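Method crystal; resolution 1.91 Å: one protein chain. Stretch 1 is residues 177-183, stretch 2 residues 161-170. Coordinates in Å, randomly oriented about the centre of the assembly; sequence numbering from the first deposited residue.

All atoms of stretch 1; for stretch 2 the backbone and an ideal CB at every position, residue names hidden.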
# COMPACT_ATOMS: atom_id res chain seq x y z
N PRO A 177 -20.17 -21.11 30.45
CA PRO A 177 -20.16 -19.89 31.27
C PRO A 177 -19.59 -18.69 30.47
O PRO A 177 -18.64 -18.84 29.70
CB PRO A 177 -19.21 -20.27 32.41
CG PRO A 177 -19.49 -21.75 32.58
CD PRO A 177 -19.51 -22.22 31.16
N VAL A 178 -20.15 -17.51 30.69
CA VAL A 178 -19.83 -16.32 29.88
C VAL A 178 -18.37 -15.92 29.90
O VAL A 178 -17.80 -15.71 28.85
CB VAL A 178 -20.71 -15.09 30.29
CG1 VAL A 178 -20.28 -13.82 29.57
CG2 VAL A 178 -22.17 -15.38 30.04
N LYS A 179 -17.75 -15.85 31.09
CA LYS A 179 -16.35 -15.50 31.17
C LYS A 179 -15.45 -16.56 30.46
O LYS A 179 -14.51 -16.20 29.75
CB LYS A 179 -15.95 -15.31 32.63
CG LYS A 179 -14.78 -14.39 32.85
CD LYS A 179 -14.52 -14.28 34.40
CE LYS A 179 -13.53 -13.17 34.68
NZ LYS A 179 -13.50 -12.84 36.14
N GLU A 180 -15.73 -17.85 30.68
CA GLU A 180 -15.04 -18.93 29.98
C GLU A 180 -15.13 -18.83 28.46
O GLU A 180 -14.14 -18.90 27.76
CB GLU A 180 -15.60 -20.28 30.41
CG GLU A 180 -14.76 -21.46 29.91
CD GLU A 180 -15.35 -22.84 30.25
OE1 GLU A 180 -16.13 -22.93 31.22
OE2 GLU A 180 -15.02 -23.82 29.55
N TYR A 181 -16.34 -18.67 27.97
CA TYR A 181 -16.59 -18.46 26.54
C TYR A 181 -15.77 -17.30 25.96
O TYR A 181 -15.14 -17.44 24.89
CB TYR A 181 -18.07 -18.17 26.35
CG TYR A 181 -18.47 -18.00 24.91
CD1 TYR A 181 -18.80 -19.10 24.13
CD2 TYR A 181 -18.48 -16.72 24.32
CE1 TYR A 181 -19.16 -18.94 22.77
CE2 TYR A 181 -18.84 -16.55 22.96
CZ TYR A 181 -19.20 -17.67 22.22
OH TYR A 181 -19.54 -17.48 20.88
N TRP A 182 -15.77 -16.17 26.67
CA TRP A 182 -15.08 -14.93 26.25
C TRP A 182 -13.62 -15.24 26.00
O TRP A 182 -13.02 -14.72 25.02
CB TRP A 182 -15.25 -13.86 27.34
CG TRP A 182 -14.99 -12.44 26.88
CD1 TRP A 182 -13.78 -11.90 26.51
CD2 TRP A 182 -15.93 -11.37 26.82
NE1 TRP A 182 -13.93 -10.59 26.14
CE2 TRP A 182 -15.23 -10.21 26.35
CE3 TRP A 182 -17.30 -11.27 27.09
CZ2 TRP A 182 -15.84 -8.99 26.13
CZ3 TRP A 182 -17.94 -10.01 26.86
CH2 TRP A 182 -17.19 -8.90 26.40
N ASP A 183 -13.05 -16.11 26.83
CA ASP A 183 -11.61 -16.49 26.75
C ASP A 183 -11.24 -17.64 25.82
O ASP A 183 -10.06 -17.94 25.68
CB ASP A 183 -11.04 -16.80 28.16
CG ASP A 183 -11.00 -15.58 29.03
OD1 ASP A 183 -10.97 -14.47 28.47
OD2 ASP A 183 -11.04 -15.73 30.28
N UNK A 161 -24.79 -7.00 31.67
CA UNK A 161 -24.11 -7.56 30.50
C UNK A 161 -24.21 -9.09 30.50
O UNK A 161 -24.54 -9.71 29.50
CB UNK A 161 -22.64 -7.12 30.47
N UNK A 162 -23.91 -9.69 31.66
CA UNK A 162 -23.95 -11.13 31.84
C UNK A 162 -25.33 -11.69 31.45
O UNK A 162 -25.41 -12.72 30.76
CB UNK A 162 -23.61 -11.49 33.29
N UNK A 163 -26.42 -11.03 31.89
CA UNK A 163 -27.75 -11.57 31.65
C UNK A 163 -28.04 -11.56 30.14
O UNK A 163 -28.59 -12.54 29.61
CB UNK A 163 -28.80 -10.77 32.41
N UNK A 164 -27.64 -10.49 29.47
CA UNK A 164 -27.86 -10.37 28.04
C UNK A 164 -27.07 -11.46 27.33
O UNK A 164 -27.55 -12.07 26.40
CB UNK A 164 -27.46 -8.98 27.53
N UNK A 165 -25.84 -11.67 27.76
CA UNK A 165 -24.99 -12.65 27.11
C UNK A 165 -25.36 -14.11 27.34
O UNK A 165 -25.31 -14.91 26.39
CB UNK A 165 -23.55 -12.43 27.57
N UNK A 166 -25.77 -14.46 28.57
CA UNK A 166 -26.27 -15.80 28.80
C UNK A 166 -27.45 -16.11 27.86
O UNK A 166 -27.51 -17.20 27.28
CB UNK A 166 -26.69 -15.96 30.26
N UNK A 167 -28.37 -15.17 27.75
CA UNK A 167 -29.57 -15.33 26.94
C UNK A 167 -29.20 -15.52 25.46
O UNK A 167 -29.67 -16.46 24.80
CB UNK A 167 -30.49 -14.12 27.11
N UNK A 168 -28.31 -14.65 24.98
CA UNK A 168 -27.88 -14.67 23.56
C UNK A 168 -27.18 -16.00 23.23
O UNK A 168 -27.49 -16.66 22.25
CB UNK A 168 -26.94 -13.50 23.26
N UNK A 169 -26.17 -16.36 24.03
CA UNK A 169 -25.46 -17.63 23.84
C UNK A 169 -26.40 -18.82 23.84
O UNK A 169 -26.23 -19.75 23.07
CB UNK A 169 -24.40 -17.81 24.93
N UNK A 170 -27.36 -18.82 24.76
CA UNK A 170 -28.33 -19.91 24.85
C UNK A 170 -29.15 -20.07 23.58
O UNK A 170 -29.52 -21.19 23.21
CB UNK A 170 -29.27 -19.68 26.04

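Stretch 2 is helical throughout, and its axis passes that of the short helix 178-182 at 71° with a closest approach of 11.0 Å. That spacing leaves the gap to be filled by side chains, and stretch 1 offers chiefly the two methyl groups of Val 178, one face of the Tyr 181 ring and the edge of the Trp 182 indole.

Position 161 points toward stretch 1, yet nothing lies within 5.5 Å of its ideal CB. A medium or large apolar side chain would suit this direction, although the backbone alone does not settle its size. The residue is Val 161; the closest approach of its side chain, Val 161 CG1 to Trp 182 CZ3, is 5.2 Å, too far for a direct contact.

At 162 the CA-to-CB bond runs sideways, with Val 178 CG2 5.3 Å from the ideal CB. A longer side chain could turn back to reach that methyl, and a polar one could also make use of Val 178 N, an amide in the first turn of its helix, where no preceding turn supplies an acceptor. Glutamine, histidine or an apolar chain are all plausible. His 162 combines both possibilities: its CD2 lies 3.8 Å from Val 178 CG2, while a water bridges the two stretches, 2.8 Å from His 162 NE2 and accepting a hydrogen bond from Val 178 N at 3.0 Å.

The CA-to-CB bond of 163 points away from stretch 1 and 164 is out of its reach, so it constrains neither; they are Ser 163 and Val 164.

Position 165 points toward stretch 1, its ideal CB 4.1 Å from Val 178 CG1, with the Trp 182 indole farther along. This apolar setting favours leucine, isoleucine or methionine, long enough to reach the indole. Leu 165 (chi1 m, chi2 t) brings CD1 against both residues, 3.9 Å from Val 178 CG1 and 3.7 Å from Trp 182 CZ3, the latter contact being at the edge of the indole, near its plane.

Position 166 has the shortest CA-to-CA distance in the register, 6.6 Å to Val 178, but its CB points sideways, 4.6 Å from Val 178 CG2. A small or branched apolar residue suits such a close flank. Val 166 places CG2 3.6 Å from Val 178 CG2.

Stretch 1 makes no demand at 167 or 168, both out of its reach; they are Asp 167 and Leu 168.

Position 169 points toward stretch 1 across a wider gap, as no atom comes within 5.5 Å of its ideal CB. Leucine or methionine could span it and meet the Tyr 181 ring; an aromatic group is also conceivable. Leu 169 (chi1 m, chi2 t) lays CD2 over one face of that ring, 3.8 Å from its centroid and 16° off the normal, a CH-pi contact in which CD2 is 3.6 Å from Tyr 181 CZ. Its CD1 approaches Val 178 CG2 at 4.5 Å.

Position 170 is out of reach, with helical phi/psi of -60/-35 that many residues could adopt; it is Gly 170.

Stretch 2, residues 161-170: VHSVLVDLLG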
# COMPACT_ATOMS: atom_id res chain seq x y z
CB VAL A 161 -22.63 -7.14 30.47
CG1 VAL A 161 -21.90 -7.70 29.23
CG2 VAL A 161 -22.51 -5.61 30.52
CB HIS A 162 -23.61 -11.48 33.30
CG HIS A 162 -23.61 -12.95 33.59
ND1 HIS A 162 -24.75 -13.63 33.99
CD2 HIS A 162 -22.63 -13.88 33.47
CE1 HIS A 162 -24.45 -14.91 34.15
NE2 HIS A 162 -23.18 -15.09 33.83
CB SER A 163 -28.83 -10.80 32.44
OG SER A 163 -28.83 -9.43 32.08
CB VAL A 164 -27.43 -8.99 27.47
CG1 VAL A 164 -27.35 -9.05 25.93
CG2 VAL A 164 -28.45 -7.92 27.91
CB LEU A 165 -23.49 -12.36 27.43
CG LEU A 165 -22.88 -11.12 26.73
CD1 LEU A 165 -21.48 -10.94 27.19
CD2 LEU A 165 -22.88 -11.15 25.17
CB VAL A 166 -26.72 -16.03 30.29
CG1 VAL A 166 -27.48 -17.36 30.45
CG2 VAL A 166 -25.50 -16.01 31.19
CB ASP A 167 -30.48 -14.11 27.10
CG ASP A 167 -31.85 -14.33 26.46
OD1 ASP A 167 -32.67 -15.09 27.01
OD2 ASP A 167 -32.07 -13.78 25.39
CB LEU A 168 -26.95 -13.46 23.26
CG LEU A 168 -26.32 -13.43 21.85
CD1 LEU A 168 -27.47 -13.34 20.78
CD2 LEU A 168 -25.33 -12.29 21.65
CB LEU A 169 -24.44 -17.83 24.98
CG LEU A 169 -23.19 -16.95 24.88
CD1 LEU A 169 -22.18 -17.34 26.04
CD2 LEU A 169 -22.52 -17.03 23.58
O HOH W 1 -21.81 -17.47 33.13
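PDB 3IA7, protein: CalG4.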